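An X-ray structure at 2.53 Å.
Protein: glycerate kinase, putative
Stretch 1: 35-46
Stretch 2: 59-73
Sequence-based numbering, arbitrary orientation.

Stretch 1 35-46: FPDRAVKETLPK
Stretch 2 59-73: KAAWRMAKAAYEVLG

Helix 36-41 and helix 61-72 run in the same general sense, their axes crossing at -42° and approaching to 8.2 Å. Phe 35 (phi/psi -68/146) and Ala 60 (-103/20) occupy the N-cap positions. Residues 36-41 and 61-71 keep helical torsions, with phi from -76° to -52° and psi from -55° to -31°. Gly 73, at 64/-135, leaves the second helix with the positive phi that glycine tolerates best. Register is set by CA-CA distances of 5.1 Å for Pro 36-Met 64, 5.1 Å for Asp 37-Ala 67 and 6.6 Å for Pro 45-Val 71, so the backbones are closer at the first two pairs than at the third.

At the Asp 37-Ala 67 pair the close backbone approach goes with a small side chain: Ala 67 points toward stretch 1, its CB 4.0 Å from Val 40 CB and 3.4 Å from Asp 37 OD1. Pro 36, buried in the first turn where its missing amide proton costs no helical bond, places CB 3.5 Å from CG of Met 64 (a selenomethionine; chi m, t, p) and CG 3.9 Å from Ala 60 CB. Val 40 (chi1 t) also points toward stretch 2. Farther along, Leu 44 (t, p) sets CD2 3.8 Å from Ala 68 CB and 4.1 Å from Leu 72 CD1, while its CG lies 3.9 Å from CG1 of Val 71 (chi1 t). Pro 45 CG meets that same Val 71 CG1 at 3.9 Å.

A charged network borders this apolar seam. Lys 41 (m, t, t, t) extends NZ to Glu 70 OE1 (2.9 Å), the salt bridge between the stretches, and to Asp 37 OD2 (3.0 Å). This ammonium offsets the like charges of Asp 37 OD1 and Glu 70 OE1, 4.0 Å apart. Lys 66 NZ binds Glu 70 OE2 at 2.8 Å, bracing the acid within its helix. Altogether 598 Å² is buried, both sides summed.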

# COMPACT_ATOMS: atom_id res chain seq x y z
N PHE A 35 1.42 1.85 -11.70
CA PHE A 35 2.77 1.31 -11.79
C PHE A 35 3.68 2.48 -11.54
O PHE A 35 3.38 3.59 -11.96
CB PHE A 35 3.08 0.74 -13.16
CG PHE A 35 2.65 -0.68 -13.35
CD1 PHE A 35 1.66 -1.27 -12.55
CD2 PHE A 35 3.20 -1.43 -14.37
CE1 PHE A 35 1.26 -2.61 -12.76
CE2 PHE A 35 2.80 -2.76 -14.60
CZ PHE A 35 1.85 -3.35 -13.79
N PRO A 36 4.82 2.23 -10.90
CA PRO A 36 5.72 3.36 -10.61
C PRO A 36 6.08 4.23 -11.83
O PRO A 36 6.03 5.46 -11.73
CB PRO A 36 6.97 2.68 -10.02
CG PRO A 36 6.49 1.31 -9.55
CD PRO A 36 5.35 0.93 -10.44
N ASP A 37 6.43 3.60 -12.96
CA ASP A 37 6.90 4.33 -14.15
C ASP A 37 5.85 5.34 -14.62
O ASP A 37 6.13 6.53 -14.77
CB ASP A 37 7.25 3.36 -15.30
CG ASP A 37 8.03 4.04 -16.45
OD1 ASP A 37 9.25 4.34 -16.27
OD2 ASP A 37 7.44 4.26 -17.53
N ARG A 38 4.63 4.86 -14.83
CA ARG A 38 3.59 5.70 -15.32
C ARG A 38 3.18 6.76 -14.26
O ARG A 38 2.87 7.90 -14.62
CB ARG A 38 2.42 4.82 -15.78
CG ARG A 38 1.13 5.59 -16.08
CD ARG A 38 0.24 4.91 -17.10
NE ARG A 38 -1.13 5.39 -16.94
CZ ARG A 38 -2.21 4.73 -17.36
NH1 ARG A 38 -2.10 3.57 -17.99
NH2 ARG A 38 -3.41 5.24 -17.16
N ALA A 39 3.18 6.40 -12.98
CA ALA A 39 2.71 7.34 -11.93
C ALA A 39 3.59 8.57 -11.83
O ALA A 39 3.11 9.71 -11.67
CB ALA A 39 2.62 6.65 -10.57
N VAL A 40 4.89 8.31 -11.92
CA VAL A 40 5.91 9.35 -11.88
C VAL A 40 5.83 10.22 -13.13
O VAL A 40 5.71 11.45 -13.04
CB VAL A 40 7.32 8.72 -11.75
CG1 VAL A 40 8.42 9.75 -11.97
CG2 VAL A 40 7.48 8.08 -10.38
N LYS A 41 5.90 9.60 -14.29
CA LYS A 41 5.94 10.33 -15.56
C LYS A 41 4.69 11.21 -15.80
O LYS A 41 4.78 12.26 -16.43
CB LYS A 41 6.14 9.36 -16.75
CG LYS A 41 7.60 8.96 -16.98
CD LYS A 41 7.71 7.68 -17.81
CE LYS A 41 9.16 7.33 -18.19
NZ LYS A 41 9.26 6.08 -19.03
N GLU A 42 3.54 10.79 -15.28
CA GLU A 42 2.31 11.59 -15.38
C GLU A 42 2.24 12.75 -14.38
O GLU A 42 1.37 13.60 -14.52
CB GLU A 42 1.07 10.70 -15.24
CG GLU A 42 0.91 9.77 -16.42
CD GLU A 42 -0.37 8.95 -16.38
OE1 GLU A 42 -1.09 8.99 -15.35
OE2 GLU A 42 -0.65 8.27 -17.40
N THR A 43 3.15 12.79 -13.41
CA THR A 43 3.21 13.87 -12.41
C THR A 43 4.47 14.76 -12.47
O THR A 43 4.38 15.99 -12.55
CB THR A 43 3.16 13.28 -11.00
OG1 THR A 43 1.98 12.47 -10.85
CG2 THR A 43 3.15 14.39 -9.95
N LEU A 44 5.64 14.12 -12.40
CA LEU A 44 6.92 14.83 -12.21
C LEU A 44 7.19 15.95 -13.23
O LEU A 44 7.67 17.02 -12.85
CB LEU A 44 8.08 13.82 -12.24
CG LEU A 44 9.50 14.33 -12.05
CD1 LEU A 44 9.58 15.27 -10.85
CD2 LEU A 44 10.45 13.16 -11.87
N PRO A 45 6.91 15.73 -14.53
CA PRO A 45 7.21 16.79 -15.50
C PRO A 45 6.50 18.10 -15.19
O PRO A 45 7.12 19.17 -15.26
CB PRO A 45 6.70 16.19 -16.81
CG PRO A 45 6.82 14.73 -16.59
CD PRO A 45 6.33 14.55 -15.20
N LYS A 46 5.23 18.02 -14.81
CA LYS A 46 4.44 19.19 -14.42
C LYS A 46 5.09 20.05 -13.30
O LYS A 46 4.85 21.26 -13.21
CB LYS A 46 3.03 18.75 -14.00
CG LYS A 46 2.24 18.02 -15.09
CD LYS A 46 0.83 17.76 -14.59
CE LYS A 46 0.14 16.61 -15.30
NZ LYS A 46 -0.83 15.97 -14.36
N LYS A 59 9.47 -0.29 -1.38
CA LYS A 59 9.50 -1.52 -2.17
C LYS A 59 9.49 -1.22 -3.67
O LYS A 59 9.91 -2.05 -4.44
CB LYS A 59 8.31 -2.42 -1.83
CG LYS A 59 8.22 -2.90 -0.37
CD LYS A 59 7.16 -3.95 -0.25
CE LYS A 59 6.22 -3.74 0.90
NZ LYS A 59 5.28 -4.91 0.99
N ALA A 60 8.99 -0.06 -4.06
CA ALA A 60 8.98 0.39 -5.46
C ALA A 60 10.07 1.43 -5.76
O ALA A 60 9.97 2.18 -6.76
CB ALA A 60 7.62 0.97 -5.79
N ALA A 61 11.09 1.49 -4.91
CA ALA A 61 12.05 2.59 -4.99
C ALA A 61 12.79 2.56 -6.30
O ALA A 61 12.97 3.60 -6.92
CB ALA A 61 13.02 2.58 -3.82
N TRP A 62 13.21 1.37 -6.73
CA TRP A 62 14.06 1.25 -7.89
C TRP A 62 13.34 1.70 -9.17
O TRP A 62 13.93 2.42 -9.99
CB TRP A 62 14.62 -0.17 -8.02
CG TRP A 62 15.76 -0.24 -8.97
CD1 TRP A 62 17.10 -0.16 -8.66
CD2 TRP A 62 15.69 -0.38 -10.39
NE1 TRP A 62 17.85 -0.25 -9.81
CE2 TRP A 62 17.01 -0.38 -10.88
CE3 TRP A 62 14.63 -0.51 -11.30
CZ2 TRP A 62 17.29 -0.51 -12.24
CZ3 TRP A 62 14.91 -0.61 -12.65
CH2 TRP A 62 16.23 -0.62 -13.11
N ARG A 63 12.08 1.32 -9.36
CA ARG A 63 11.41 1.70 -10.61
C ARG A 63 10.98 3.18 -10.61
O ARG A 63 11.01 3.85 -11.65
CB ARG A 63 10.24 0.78 -10.94
CG ARG A 63 10.68 -0.68 -11.08
CD ARG A 63 10.40 -1.31 -12.44
NE ARG A 63 11.62 -1.48 -13.26
CZ ARG A 63 11.76 -2.33 -14.29
NH1 ARG A 63 10.76 -3.10 -14.68
NH2 ARG A 63 12.91 -2.40 -14.94
N MSE A 64 10.62 3.69 -9.44
CA MSE A 64 10.30 5.11 -9.31
C MSE A 64 11.55 5.97 -9.59
O MSE A 64 11.45 7.01 -10.25
CB MSE A 64 9.76 5.41 -7.92
CG MSE A 64 8.43 4.79 -7.61
SE MSE A 64 7.76 5.36 -5.85
CE MSE A 64 7.38 7.28 -6.15
N ALA A 65 12.72 5.54 -9.10
CA ALA A 65 13.96 6.27 -9.36
C ALA A 65 14.28 6.26 -10.86
O ALA A 65 14.50 7.30 -11.45
CB ALA A 65 15.12 5.68 -8.57
N LYS A 66 14.28 5.07 -11.47
CA LYS A 66 14.52 4.97 -12.90
C LYS A 66 13.61 5.89 -13.73
O LYS A 66 14.08 6.49 -14.70
CB LYS A 66 14.32 3.54 -13.38
CG LYS A 66 14.50 3.38 -14.89
CD LYS A 66 14.53 1.92 -15.29
CE LYS A 66 14.43 1.78 -16.81
NZ LYS A 66 13.09 2.20 -17.29
N ALA A 67 12.33 5.97 -13.39
CA ALA A 67 11.39 6.83 -14.13
C ALA A 67 11.69 8.34 -13.96
O ALA A 67 11.57 9.10 -14.90
CB ALA A 67 9.95 6.51 -13.75
N ALA A 68 12.11 8.75 -12.77
CA ALA A 68 12.52 10.13 -12.49
C ALA A 68 13.79 10.52 -13.25
O ALA A 68 13.92 11.64 -13.73
CB ALA A 68 12.75 10.29 -11.01
N TYR A 69 14.73 9.59 -13.33
CA TYR A 69 15.95 9.82 -14.08
C TYR A 69 15.62 10.14 -15.53
O TYR A 69 16.15 11.09 -16.12
CB TYR A 69 16.84 8.59 -14.00
CG TYR A 69 18.13 8.74 -14.73
CD1 TYR A 69 19.00 9.78 -14.42
CD2 TYR A 69 18.49 7.86 -15.73
CE1 TYR A 69 20.20 9.92 -15.09
CE2 TYR A 69 19.67 7.99 -16.40
CZ TYR A 69 20.51 9.02 -16.08
OH TYR A 69 21.69 9.13 -16.75
N GLU A 70 14.72 9.33 -16.09
CA GLU A 70 14.30 9.49 -17.48
C GLU A 70 13.58 10.82 -17.72
O GLU A 70 13.73 11.41 -18.77
CB GLU A 70 13.43 8.31 -17.94
CG GLU A 70 14.20 7.00 -18.05
CD GLU A 70 13.33 5.80 -18.36
OE1 GLU A 70 12.12 5.97 -18.59
OE2 GLU A 70 13.89 4.67 -18.37
N VAL A 71 12.78 11.27 -16.75
CA VAL A 71 12.20 12.60 -16.82
C VAL A 71 13.28 13.73 -16.71
O VAL A 71 13.27 14.66 -17.50
CB VAL A 71 11.08 12.84 -15.76
CG1 VAL A 71 10.65 14.32 -15.75
CG2 VAL A 71 9.87 11.91 -16.01
N LEU A 72 14.19 13.64 -15.73
CA LEU A 72 15.05 14.78 -15.38
C LEU A 72 16.47 14.72 -15.92
O LEU A 72 17.03 15.76 -16.22
CB LEU A 72 15.12 14.94 -13.88
CG LEU A 72 13.81 15.38 -13.22
CD1 LEU A 72 14.03 15.24 -11.75
CD2 LEU A 72 13.37 16.79 -13.59
N GLY A 73 17.08 13.54 -15.99
CA GLY A 73 18.47 13.41 -16.43
C GLY A 73 19.48 14.09 -15.52
O GLY A 73 19.39 13.98 -14.30